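Local coordinates for alanine glyoxylate transaminase (Thermococcus litoralis, PDB 2ZC0), which probably catalyses amino-group transfer from alanine to glyoxylate, working as a homodimer with pyridoxal 5'-phosphate as its cofactor, at residues 58-63 with 291-296; 116-121 with 175-180; 150-155 with 194-199; 317-322 with 326-331; 364-367 with 371-374. All blocks are in the same frame, centred on the assembly; numbering follows the deposited sequence.

Contact 1. Residues 58-63 with 291-296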
# COMPACT_ATOMS: atom_id res chain seq x y z
N ALA A 58 -17.69 2.96 40.41
CA ALA A 58 -16.32 2.61 40.05
C ALA A 58 -15.66 1.89 41.22
O ALA A 58 -15.00 0.86 41.05
CB ALA A 58 -15.54 3.88 39.68
N LYS A 59 -15.85 2.43 42.42
CA LYS A 59 -15.28 1.84 43.63
C LYS A 59 -15.87 0.45 43.87
O LYS A 59 -15.14 -0.51 44.17
CB LYS A 59 -15.58 2.71 44.85
CG LYS A 59 -14.80 2.32 46.11
CD LYS A 59 -15.64 2.45 47.37
CE LYS A 59 -16.22 3.84 47.55
NZ LYS A 59 -17.10 3.89 48.76
N GLU A 60 -17.20 0.35 43.74
CA GLU A 60 -17.92 -0.90 43.93
C GLU A 60 -17.41 -1.96 42.96
O GLU A 60 -17.04 -3.07 43.37
CB GLU A 60 -19.43 -0.68 43.69
CG GLU A 60 -20.17 0.07 44.80
CD GLU A 60 -21.62 0.41 44.41
OE1 GLU A 60 -22.41 0.84 45.29
OE2 GLU A 60 -21.97 0.25 43.21
N VAL A 61 -17.40 -1.62 41.68
CA VAL A 61 -16.93 -2.52 40.64
C VAL A 61 -15.52 -3.05 40.91
O VAL A 61 -15.27 -4.25 40.80
CB VAL A 61 -16.96 -1.83 39.26
CG1 VAL A 61 -16.23 -2.68 38.24
CG2 VAL A 61 -18.40 -1.60 38.81
N LEU A 62 -14.60 -2.15 41.26
CA LEU A 62 -13.21 -2.55 41.51
C LEU A 62 -13.01 -3.49 42.70
O LEU A 62 -12.27 -4.47 42.60
CB LEU A 62 -12.33 -1.31 41.66
CG LEU A 62 -12.00 -0.64 40.32
CD1 LEU A 62 -11.61 0.83 40.52
CD2 LEU A 62 -10.89 -1.43 39.64
N GLU A 63 -13.66 -3.20 43.81
CA GLU A 63 -13.50 -4.04 44.99
C GLU A 63 -14.27 -5.36 44.91
O GLU A 63 -13.81 -6.38 45.44
CB GLU A 63 -13.91 -3.26 46.25
CG GLU A 63 -15.37 -2.84 46.29
CD GLU A 63 -15.71 -1.96 47.50
OE1 GLU A 63 -16.90 -1.62 47.67
OE2 GLU A 63 -14.78 -1.61 48.27
N LEU A 291 -25.91 1.39 32.98
CA LEU A 291 -27.07 0.97 32.20
C LEU A 291 -28.05 0.10 32.99
O LEU A 291 -29.24 0.37 33.00
CB LEU A 291 -26.62 0.23 30.94
CG LEU A 291 -25.91 1.06 29.87
CD1 LEU A 291 -25.60 0.17 28.69
CD2 LEU A 291 -26.79 2.24 29.44
N LYS A 292 -27.53 -0.93 33.65
CA LYS A 292 -28.36 -1.84 34.43
C LYS A 292 -29.16 -1.18 35.54
O LYS A 292 -30.26 -1.62 35.85
CB LYS A 292 -27.50 -2.97 35.03
CG LYS A 292 -27.23 -4.14 34.08
CD LYS A 292 -26.43 -5.25 34.77
CE LYS A 292 -26.20 -6.43 33.83
NZ LYS A 292 -25.31 -7.49 34.40
N ARG A 293 -28.61 -0.12 36.13
CA ARG A 293 -29.28 0.59 37.22
C ARG A 293 -30.22 1.70 36.76
O ARG A 293 -30.80 2.41 37.58
CB ARG A 293 -28.23 1.13 38.19
CG ARG A 293 -27.28 0.05 38.68
CD ARG A 293 -26.98 0.16 40.16
NE ARG A 293 -25.74 0.85 40.46
CZ ARG A 293 -25.27 1.03 41.69
NH1 ARG A 293 -25.94 0.56 42.73
NH2 ARG A 293 -24.12 1.67 41.88
N GLY A 294 -30.37 1.84 35.45
CA GLY A 294 -31.27 2.84 34.90
C GLY A 294 -30.87 4.29 35.07
O GLY A 294 -31.74 5.17 35.10
N TYR A 295 -29.57 4.56 35.18
CA TYR A 295 -29.08 5.92 35.34
C TYR A 295 -29.14 6.74 34.05
O TYR A 295 -28.94 7.95 34.08
CB TYR A 295 -27.65 5.92 35.89
CG TYR A 295 -27.58 5.46 37.33
CD1 TYR A 295 -26.37 5.17 37.95
CD2 TYR A 295 -28.75 5.30 38.07
CE1 TYR A 295 -26.32 4.73 39.27
CE2 TYR A 295 -28.71 4.86 39.38
CZ TYR A 295 -27.50 4.57 39.98
OH TYR A 295 -27.50 4.11 41.27
N PHE A 296 -29.40 6.08 32.93
CA PHE A 296 -29.50 6.80 31.67
C PHE A 296 -30.78 7.62 31.75
O PHE A 296 -30.84 8.76 31.29
CB PHE A 296 -29.60 5.83 30.48
CG PHE A 296 -29.73 6.51 29.15
CD1 PHE A 296 -28.71 7.34 28.68
CD2 PHE A 296 -30.87 6.36 28.38
CE1 PHE A 296 -28.83 8.01 27.46
CE2 PHE A 296 -31.01 7.02 27.16
CZ PHE A 296 -29.98 7.85 26.70
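Glu60 and Arg293 reach toward each other from opposite directions and meet in one salt bridge, with Glu60 OE2 2.9 Å from Arg293 NH2. The carboxylate chain is extended beyond CG, whereas the arginine is bent at chi2 and chi3 (-138° and -97°), which turns the guanidinium across to the glutamate. The two charged planes stand 49° apart, and the second glutamate oxygen takes little part, since OE1 of Glu60 stays 3.9 Å from Arg293 NH2. The pairing is therefore single-pronged rather than a flat two-oxygen clasp.

The tighter packing lies behind the guanidinium. Tyr295 OH sits 3.7 Å above the guanidinium plane of Arg293, over its centre, while CB of Arg293 lies 3.9 Å above the centre of the Tyr295 ring. The tyrosine thus backs the arginine at its root and its tip, and Ile57 also touches the Arg293 side chain. Elsewhere along helix 51-64, Ala58, Val61 and Leu62 pack on helix 281-292, and Leu62 also meets the second subunit. The salt bridge itself lies on the loose, solvent side. There Arg293 is exposed, and OE1 of Glu60 comes close to the like charge of Glu56, so the arginine probably also eases that repulsion.

Arg293 stands at the break between helices 281-292 and 295-322. Gly294, with positive phi, closes the first helix, its N bonding to Leu291 O at 3.1 Å, and stands at the N-cap position of the second: a Schellman motif at a helix-to-helix junction.

Contact 2. Residues 116-121 with 175-180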
# COMPACT_ATOMS: atom_id res chain seq x y z
N ARG A 116 -9.40 0.54 8.61
CA ARG A 116 -8.33 -0.41 8.35
C ARG A 116 -8.81 -1.65 7.61
O ARG A 116 -8.08 -2.22 6.81
CB ARG A 116 -7.66 -0.77 9.66
CG ARG A 116 -7.01 0.44 10.32
CD ARG A 116 -6.25 0.03 11.56
NE ARG A 116 -5.43 -1.14 11.26
CZ ARG A 116 -4.35 -1.51 11.94
NH1 ARG A 116 -3.95 -0.79 12.99
NH2 ARG A 116 -3.70 -2.61 11.56
N VAL A 117 -10.05 -2.04 7.83
CA VAL A 117 -10.59 -3.22 7.17
C VAL A 117 -11.30 -2.89 5.86
O VAL A 117 -11.45 -3.76 5.00
CB VAL A 117 -11.61 -3.93 8.10
CG1 VAL A 117 -12.42 -4.94 7.32
CG2 VAL A 117 -10.88 -4.60 9.25
N LEU A 118 -11.72 -1.64 5.71
CA LEU A 118 -12.47 -1.26 4.53
C LEU A 118 -11.79 -0.36 3.52
O LEU A 118 -12.26 -0.23 2.40
CB LEU A 118 -13.79 -0.62 4.98
CG LEU A 118 -14.73 -1.49 5.83
CD1 LEU A 118 -15.93 -0.66 6.26
CD2 LEU A 118 -15.18 -2.72 5.05
N ILE A 119 -10.66 0.24 3.88
CA ILE A 119 -9.98 1.13 2.95
C ILE A 119 -8.63 0.65 2.40
O ILE A 119 -7.74 0.28 3.16
CB ILE A 119 -9.73 2.50 3.63
CG1 ILE A 119 -11.05 3.12 4.05
CG2 ILE A 119 -8.97 3.42 2.68
CD1 ILE A 119 -10.86 4.28 4.97
N ASP A 120 -8.49 0.64 1.08
CA ASP A 120 -7.22 0.30 0.45
C ASP A 120 -6.70 1.69 0.01
O ASP A 120 -7.48 2.54 -0.43
CB ASP A 120 -7.40 -0.58 -0.80
CG ASP A 120 -7.43 -2.08 -0.48
OD1 ASP A 120 -6.48 -2.59 0.17
OD2 ASP A 120 -8.39 -2.76 -0.90
N PRO A 121 -5.39 1.93 0.14
CA PRO A 121 -4.88 3.24 -0.27
C PRO A 121 -5.37 3.66 -1.68
O PRO A 121 -5.23 2.90 -2.64
CB PRO A 121 -3.37 3.04 -0.20
CG PRO A 121 -3.23 2.10 1.00
CD PRO A 121 -4.33 1.09 0.73
N VAL A 175 -15.31 3.95 -5.65
CA VAL A 175 -15.82 4.40 -4.38
C VAL A 175 -16.63 3.27 -3.77
O VAL A 175 -17.24 2.48 -4.49
CB VAL A 175 -16.73 5.64 -4.54
CG1 VAL A 175 -17.86 5.34 -5.52
CG2 VAL A 175 -17.30 6.05 -3.18
N LYS A 176 -16.66 3.17 -2.45
CA LYS A 176 -17.44 2.08 -1.88
C LYS A 176 -18.12 2.46 -0.59
O LYS A 176 -19.14 1.86 -0.24
CB LYS A 176 -16.56 0.85 -1.63
CG LYS A 176 -15.89 0.84 -0.28
CD LYS A 176 -15.11 -0.45 0.00
CE LYS A 176 -13.80 -0.51 -0.77
NZ LYS A 176 -12.94 -1.60 -0.27
N LEU A 177 -17.58 3.43 0.12
CA LEU A 177 -18.16 3.82 1.40
C LEU A 177 -18.64 5.25 1.44
O LEU A 177 -18.14 6.12 0.71
CB LEU A 177 -17.14 3.63 2.54
CG LEU A 177 -16.34 2.33 2.67
CD1 LEU A 177 -15.23 2.52 3.72
CD2 LEU A 177 -17.26 1.20 3.06
N ILE A 178 -19.60 5.48 2.32
CA ILE A 178 -20.16 6.79 2.55
C ILE A 178 -20.21 6.89 4.07
O ILE A 178 -20.81 6.05 4.71
CB ILE A 178 -21.60 6.91 2.04
CG1 ILE A 178 -21.62 6.94 0.51
CG2 ILE A 178 -22.25 8.16 2.63
CD1 ILE A 178 -23.03 7.02 -0.06
N TYR A 179 -19.52 7.89 4.61
CA TYR A 179 -19.48 8.15 6.04
C TYR A 179 -20.43 9.33 6.28
O TYR A 179 -20.31 10.38 5.62
CB TYR A 179 -18.07 8.54 6.48
CG TYR A 179 -17.94 9.13 7.88
CD1 TYR A 179 -17.65 10.48 8.05
CD2 TYR A 179 -18.13 8.35 9.02
CE1 TYR A 179 -17.54 11.05 9.32
CE2 TYR A 179 -18.02 8.91 10.31
CZ TYR A 179 -17.72 10.26 10.44
OH TYR A 179 -17.62 10.85 11.69
N THR A 180 -21.38 9.15 7.20
CA THR A 180 -22.35 10.18 7.51
C THR A 180 -22.66 10.28 9.01
O THR A 180 -22.61 9.28 9.73
CB THR A 180 -23.67 9.94 6.73
OG1 THR A 180 -24.68 10.86 7.18
CG2 THR A 180 -24.16 8.52 6.95
O HOH W 1 -10.59 -1.51 -1.65
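The flat group at this contact is the peptide carbonyl of Leu118, approached by the ammonium of Lys176 from a direction tilted 30° out of the carbonyl plane; Lys176 NZ donates to Leu118 O at 3.1 Å. The setting is the large domain of a pyridoxal-phosphate-dependent aminotransferase, whose strand 175-180 carries Tyr179, a residue that touches the cofactor. Helix 106-118 ends here against that strand, which hydrogen-bonds to the strands on both its flanks, 124-129 and 210-214.

Beside the polar bond, the two segments join through leucines. Leu118 and Leu177 cross at about a right angle, and CB of Leu118 lies 3.7 Å from CD1 of Leu177, while the methyls Leu118 CD1 and Leu177 CD2 meet at 3.9 Å. Ile119, the first residue to leave the helix, adds its CG1 at 4.2 Å from Leu177 CD1, extending this buried apolar patch.

Lys176 holds its CG between the backbone N and the carbonyl carbon (chi1 89°), and a further bend at chi3 (75°) carries the amine over to the helix end. Its strongest polar partner is Tyr6 O of the second subunit, so this lysine links the helix terminus to the second subunit. Asp120 OD2 likewise binds Gly9 N of that subunit. Between the two charged groups, which are not in direct contact, a water accepts from Lys176 NZ at 2.7 Å and donates to Asp120 OD2 at 2.6 Å.

Contact 3. Residues 150-155 with 194-199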
# COMPACT_ATOMS: atom_id res chain seq x y z
N PRO A 150 -22.10 18.65 -0.13
CA PRO A 150 -22.70 19.76 0.63
C PRO A 150 -23.90 19.38 1.49
O PRO A 150 -24.64 18.45 1.17
CB PRO A 150 -23.12 20.74 -0.47
CG PRO A 150 -22.10 20.51 -1.53
CD PRO A 150 -22.00 19.00 -1.56
N VAL A 151 -24.09 20.10 2.59
CA VAL A 151 -25.22 19.86 3.48
C VAL A 151 -25.97 21.17 3.75
O VAL A 151 -25.44 22.25 3.50
CB VAL A 151 -24.75 19.31 4.85
CG1 VAL A 151 -23.74 18.17 4.65
CG2 VAL A 151 -24.14 20.42 5.68
N ASP A 152 -27.20 21.07 4.25
CA ASP A 152 -27.99 22.24 4.65
C ASP A 152 -28.58 21.88 6.01
O ASP A 152 -28.17 20.87 6.59
CB ASP A 152 -29.07 22.59 3.61
CG ASP A 152 -30.01 21.45 3.32
OD1 ASP A 152 -30.48 20.81 4.27
OD2 ASP A 152 -30.30 21.20 2.14
N ASN A 153 -29.53 22.66 6.54
CA ASN A 153 -30.09 22.35 7.85
C ASN A 153 -30.82 21.00 7.90
O ASN A 153 -31.21 20.53 8.98
CB ASN A 153 -31.01 23.49 8.33
CG ASN A 153 -30.22 24.64 9.01
OD1 ASN A 153 -29.96 24.61 10.23
ND2 ASN A 153 -29.82 25.63 8.22
N ASP A 154 -30.97 20.38 6.74
CA ASP A 154 -31.60 19.07 6.64
C ASP A 154 -30.57 17.97 6.39
O ASP A 154 -30.91 16.86 5.96
CB ASP A 154 -32.67 19.05 5.54
CG ASP A 154 -34.00 19.52 6.04
OD1 ASP A 154 -34.29 19.24 7.23
OD2 ASP A 154 -34.77 20.15 5.27
N GLY A 155 -29.31 18.27 6.67
CA GLY A 155 -28.25 17.30 6.48
C GLY A 155 -27.72 17.24 5.07
O GLY A 155 -27.93 18.16 4.27
N MET A 194 -35.68 12.45 7.87
CA MET A 194 -36.06 11.08 7.57
C MET A 194 -36.23 10.90 6.06
O MET A 194 -35.93 9.84 5.51
CB MET A 194 -37.37 10.70 8.28
CG MET A 194 -37.30 10.67 9.82
SD MET A 194 -36.09 9.49 10.51
CE MET A 194 -36.58 7.96 9.67
N GLU A 195 -36.70 11.95 5.39
CA GLU A 195 -36.90 11.91 3.94
C GLU A 195 -35.58 11.62 3.22
O GLU A 195 -35.52 10.80 2.30
CB GLU A 195 -37.50 13.24 3.48
CG GLU A 195 -37.41 13.52 1.98
CD GLU A 195 -37.95 14.90 1.62
OE1 GLU A 195 -37.73 15.86 2.41
OE2 GLU A 195 -38.58 15.04 0.55
N ARG A 196 -34.51 12.30 3.64
CA ARG A 196 -33.19 12.13 3.03
C ARG A 196 -32.53 10.83 3.46
O ARG A 196 -31.75 10.24 2.71
CB ARG A 196 -32.30 13.32 3.39
CG ARG A 196 -32.74 14.59 2.68
CD ARG A 196 -31.77 15.72 2.91
NE ARG A 196 -32.19 16.92 2.19
CZ ARG A 196 -31.56 18.09 2.25
NH1 ARG A 196 -32.02 19.13 1.56
NH2 ARG A 196 -30.46 18.20 2.98
N ARG A 197 -32.85 10.39 4.66
CA ARG A 197 -32.32 9.15 5.19
C ARG A 197 -32.80 7.98 4.34
O ARG A 197 -32.04 7.05 4.07
CB ARG A 197 -32.76 9.00 6.65
CG ARG A 197 -32.15 10.07 7.54
CD ARG A 197 -32.92 10.29 8.81
NE ARG A 197 -32.31 9.64 9.96
CZ ARG A 197 -31.71 10.29 10.95
NH1 ARG A 197 -31.62 11.61 10.92
NH2 ARG A 197 -31.18 9.60 11.98
N LYS A 198 -34.05 8.04 3.88
CA LYS A 198 -34.55 6.95 3.04
C LYS A 198 -33.97 7.05 1.64
O LYS A 198 -33.71 6.04 0.98
CB LYS A 198 -36.08 6.96 2.98
CG LYS A 198 -36.78 6.51 4.27
CD LYS A 198 -36.43 5.07 4.71
CE LYS A 198 -36.82 3.97 3.69
NZ LYS A 198 -35.74 3.59 2.71
N ALA A 199 -33.77 8.28 1.18
CA ALA A 199 -33.22 8.52 -0.15
C ALA A 199 -31.75 8.07 -0.18
O ALA A 199 -31.28 7.54 -1.18
CB ALA A 199 -33.32 10.00 -0.49
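Charge pairing between Asp152 and Arg196 dominates this contact. Arg196, in the first turn of helix 194-207, runs fully extended from CG to NE and presents its terminal nitrogens to the carboxylate. Arg196 NH1 donates to Asp152 OD2 at 2.8 Å with an angle of 157°; the oxygen uses its syn lone pair and lies in the guanidinium plane. Arg196 NH2 lies 2.9 Å from Asp152 OD1, but this second bond is weak and bent (127°), consistent with planes 50° apart.

Hydrogen bonds inside segment 150-155 shape the acceptor. Strands 145-152 and 155-156 form a beta-hairpin, with a type I turn from Asp152 to Gly155. Gly155 N to Asp152 O (2.8 Å) closes the turn, and Asp152 N to Gly155 O (3.0 Å) completes the hydrogen-bonded pair at the hairpin end. Asp152 OD1 also accepts from Asp154 N at 2.6 Å, an Asx turn that holds the carboxylate from the turn side. With an alanine here in place of Asp152, Arg196 would probably lose its counter-charge and be held less firmly, and Asp154 N would lose its side-chain acceptor.

Van der Waals contact comes from Asp154, whose CB lies 3.5 Å above one face of the Arg196 guanidinium, offset toward its rim. Backbone oxygens crowd the same arginine: Gly155 O is 2.8 Å from Arg196 NH2, though at a poor angle for bonding, and Met156 O accepts weakly from that nitrogen.

Contact 4. Residues 317-322 with 326-331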
# COMPACT_ATOMS: atom_id res chain seq x y z
N LYS A 317 -30.04 32.03 22.03
CA LYS A 317 -30.66 33.28 22.49
C LYS A 317 -29.63 34.40 22.43
O LYS A 317 -29.90 35.48 21.92
CB LYS A 317 -31.14 33.18 23.95
CG LYS A 317 -32.54 32.63 24.17
CD LYS A 317 -33.06 33.06 25.56
CE LYS A 317 -33.90 31.98 26.25
NZ LYS A 317 -33.08 30.80 26.65
N ALA A 318 -28.46 34.13 22.98
CA ALA A 318 -27.38 35.10 23.01
C ALA A 318 -26.97 35.50 21.60
O ALA A 318 -26.77 36.68 21.32
CB ALA A 318 -26.20 34.54 23.77
N LEU A 319 -26.84 34.52 20.72
CA LEU A 319 -26.42 34.78 19.34
C LEU A 319 -27.43 35.64 18.58
O LEU A 319 -27.06 36.65 17.98
CB LEU A 319 -26.19 33.47 18.59
CG LEU A 319 -24.84 32.77 18.80
CD1 LEU A 319 -24.91 31.35 18.27
CD2 LEU A 319 -23.74 33.56 18.09
N GLU A 320 -28.69 35.23 18.62
CA GLU A 320 -29.75 35.95 17.91
C GLU A 320 -29.94 37.35 18.49
O GLU A 320 -30.38 38.27 17.79
CB GLU A 320 -31.05 35.15 17.98
CG GLU A 320 -31.81 35.10 16.67
CD GLU A 320 -32.36 33.70 16.36
OE1 GLU A 320 -32.91 33.06 17.28
OE2 GLU A 320 -32.23 33.26 15.20
N ASN A 321 -29.59 37.51 19.76
CA ASN A 321 -29.71 38.79 20.45
C ASN A 321 -28.55 39.75 20.17
O ASN A 321 -28.76 40.95 20.03
CB ASN A 321 -29.82 38.55 21.96
CG ASN A 321 -29.82 39.84 22.76
OD1 ASN A 321 -30.00 40.93 22.21
ND2 ASN A 321 -29.62 39.72 24.08
N HIS A 322 -27.34 39.21 20.07
CA HIS A 322 -26.17 40.05 19.82
C HIS A 322 -25.61 39.99 18.40
O HIS A 322 -24.86 40.88 18.00
CB HIS A 322 -25.07 39.71 20.84
CG HIS A 322 -25.51 39.85 22.26
ND1 HIS A 322 -24.73 40.47 23.22
CD2 HIS A 322 -26.64 39.45 22.89
CE1 HIS A 322 -25.37 40.44 24.38
NE2 HIS A 322 -26.53 39.83 24.21
N ALA A 326 -26.02 37.83 11.55
CA ALA A 326 -25.08 36.78 11.14
C ALA A 326 -25.81 35.45 10.96
O ALA A 326 -26.76 35.17 11.69
CB ALA A 326 -23.97 36.64 12.17
N GLU A 327 -25.39 34.65 9.99
CA GLU A 327 -26.05 33.37 9.78
C GLU A 327 -25.34 32.28 10.59
O GLU A 327 -24.10 32.23 10.67
CB GLU A 327 -26.12 33.03 8.27
CG GLU A 327 -27.55 32.78 7.66
CD GLU A 327 -28.34 34.07 7.32
OE1 GLU A 327 -27.68 35.07 6.97
OE2 GLU A 327 -29.61 34.06 7.37
N PHE A 328 -26.14 31.45 11.24
CA PHE A 328 -25.62 30.35 12.04
C PHE A 328 -26.67 29.27 12.20
O PHE A 328 -27.87 29.54 12.20
CB PHE A 328 -25.14 30.86 13.40
CG PHE A 328 -26.13 31.75 14.11
CD1 PHE A 328 -27.14 31.22 14.90
CD2 PHE A 328 -26.02 33.14 14.00
CE1 PHE A 328 -28.03 32.04 15.58
CE2 PHE A 328 -26.91 33.97 14.67
CZ PHE A 328 -27.91 33.42 15.47
N THR A 329 -26.21 28.03 12.31
CA THR A 329 -27.10 26.89 12.43
C THR A 329 -27.91 26.85 13.72
O THR A 329 -27.48 27.35 14.76
CB THR A 329 -26.30 25.55 12.28
OG1 THR A 329 -25.38 25.41 13.37
CG2 THR A 329 -25.53 25.54 10.97
N LYS A 330 -29.09 26.24 13.63
CA LYS A 330 -29.99 26.09 14.76
C LYS A 330 -30.17 24.59 14.95
O LYS A 330 -31.08 23.99 14.37
CB LYS A 330 -31.35 26.72 14.47
CG LYS A 330 -31.30 28.13 13.90
CD LYS A 330 -30.75 29.12 14.89
CE LYS A 330 -31.08 30.54 14.47
NZ LYS A 330 -30.58 30.86 13.10
N PRO A 331 -29.29 23.96 15.74
CA PRO A 331 -29.35 22.52 15.99
C PRO A 331 -30.54 22.05 16.83
O PRO A 331 -30.95 22.73 17.77
CB PRO A 331 -28.02 22.24 16.68
CG PRO A 331 -27.78 23.51 17.45
CD PRO A 331 -28.14 24.57 16.43
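Phe328 carries its CG between the backbone N and the carbonyl carbon (chi1 48°), which swings the ring back against Leu319 of the helix. Leu319 CB sits over one face, 4.0 Å from the centroid of the Phe328 ring and 28° off its normal, a CH-pi contact. Nearest of the ring atoms is CZ of Phe328, 3.6 Å from Leu319 CB. The methyl CD1 of Leu319 lies 4.0 Å above the same ring plane, toward the rim, as the two side chains slide past each other in opposite directions.

At the solvent-facing margin, Lys330 is bent at chi2 and chi4 and curls back on its own segment, where its NZ donates to Phe328 O at 3.1 Å. Glu320 crosses it at about a right angle. Its OE2 lies 3.6 Å from Lys330 NZ in a salt bridge, yet is closer to the last carbon, Lys330 CE, at 3.0 Å.

Helix 295-322, which runs on from the large domain, ends here, and residues 326-331 lead back toward strand 336-340 of the small domain. Leu319 also rests on Phe339 of that strand and on Ile394 of helix 389-404, so it is packed by Phe328, Phe339 and Ile394 together.

Most of the surface covered here belongs to the Leu319 and Phe328 pair, which suggests that apolar packing carries the return of the chain, while the ion pair, met from the side by a lysine already bonded to a backbone oxygen, is likely to add only modestly at the surface.

Contact 5. Residues 364-367 with 371-374. With IMD (imidazole), chain G.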
# COMPACT_ATOMS: atom_id res chain seq x y z
N PRO A 364 -11.60 27.02 14.43
CA PRO A 364 -11.45 27.55 13.06
C PRO A 364 -12.46 27.18 11.96
O PRO A 364 -12.62 27.94 10.99
CB PRO A 364 -10.02 27.16 12.70
CG PRO A 364 -9.32 27.33 14.01
CD PRO A 364 -10.27 26.71 15.00
N GLY A 365 -13.12 26.03 12.07
CA GLY A 365 -14.12 25.66 11.07
C GLY A 365 -13.63 25.17 9.72
O GLY A 365 -14.00 24.08 9.26
N LYS A 366 -12.79 25.97 9.08
CA LYS A 366 -12.23 25.63 7.78
C LYS A 366 -11.64 24.22 7.66
O LYS A 366 -11.78 23.57 6.62
CB LYS A 366 -11.14 26.63 7.40
CG LYS A 366 -10.48 26.31 6.07
CD LYS A 366 -11.38 26.68 4.92
CE LYS A 366 -10.85 26.20 3.60
NZ LYS A 366 -11.08 24.73 3.40
N PRO A 367 -10.95 23.75 8.72
CA PRO A 367 -10.35 22.41 8.67
C PRO A 367 -11.35 21.28 8.48
O PRO A 367 -10.99 20.20 8.00
CB PRO A 367 -9.62 22.32 10.01
CG PRO A 367 -9.29 23.76 10.31
CD PRO A 367 -10.58 24.43 9.97
N ASP A 371 -13.14 20.74 0.79
CA ASP A 371 -12.70 21.49 -0.36
C ASP A 371 -12.26 22.88 0.10
O ASP A 371 -11.90 23.05 1.26
CB ASP A 371 -13.81 21.55 -1.43
CG ASP A 371 -15.07 22.30 -0.99
OD1 ASP A 371 -16.02 22.31 -1.79
OD2 ASP A 371 -15.11 22.87 0.12
N GLU A 372 -12.27 23.86 -0.79
CA GLU A 372 -11.83 25.19 -0.41
C GLU A 372 -12.87 26.06 0.27
O GLU A 372 -12.64 27.25 0.46
CB GLU A 372 -11.26 25.90 -1.63
CG GLU A 372 -9.75 26.13 -1.56
CD GLU A 372 -9.01 24.97 -0.89
OE1 GLU A 372 -8.94 24.94 0.36
OE2 GLU A 372 -8.51 24.08 -1.62
N SER A 373 -13.99 25.46 0.65
CA SER A 373 -15.06 26.20 1.31
C SER A 373 -14.84 26.25 2.82
O SER A 373 -13.96 25.58 3.35
CB SER A 373 -16.42 25.53 1.05
OG SER A 373 -16.64 25.34 -0.34
N GLY A 374 -15.65 27.05 3.50
CA GLY A 374 -15.57 27.16 4.95
C GLY A 374 -14.59 28.14 5.55
O GLY A 374 -14.47 28.21 6.77
N1 IMD G . -9.67 18.49 6.43
C2 IMD G . -9.72 18.02 5.19
N3 IMD G . -9.18 16.81 5.17
C4 IMD G . -8.78 16.50 6.43
C5 IMD G . -9.09 17.55 7.22
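Lys366 folds over the residues that face it, its ammonium pointing between two backbone oxygens. CG lies anti to the backbone N (chi1 178°), and bends at chi2 and chi4 lay the chain alongside residues 371-374. NZ of Lys366 donates to Asp371 O at 2.8 Å, in the carbonyl plane, and to Ser373 O at 3.0 Å, tilted 24° from the plane of the Ser373 carbonyl. Glu372 curls round at chi2 and offers OE1 only at long range, 3.7 Å from Lys366 NZ.

Asp371 turns the other way. Its OD2 accepts from Ser373 N at 2.9 Å, making an Asx turn, and the Ser373 hydroxyl adds a second bond from the same face; Asn129 ND2 also donates to Asp371 OD2. An imidazole, probably from the crystallisation liquor, donates its N1 to Pro367 O. Both segments belong to the surface loop between strands 360-361 and 377-381, with the Asp371 side chain about 9 Å from a bound zinc ion.

A methionine in place of Lys366 would probably leave the carbonyls of Asp371 and Ser373 without their shared donor and let the loop shift. Two carbonyl oxygens and a distant carboxylate round one ammonium suggest that it serves chiefly to hold the backbone of residues 371-374.

Overall arrangement
Contact 2 alone is buried: there helix meets sheet through leucines, with one lysine bonded to a helix-end carbonyl. Contacts 1 and 5 lie at the surface, the first held by a lone ion pair and the second by a lysine gripping backbone oxygens. Contacts 3 and 4 are partly buried, the former relying on a salt bridge to a hairpin turn and the latter on an aromatic face; they touch where Asn153 packs on Thr329 and Lys330. Contacts 2 and 3 reach the same large sheet, whereas contacts 1 and 4 share helix 295-322 near its two ends, their centres about 39 Å apart. Contacts 1 and 2 also border the second subunit.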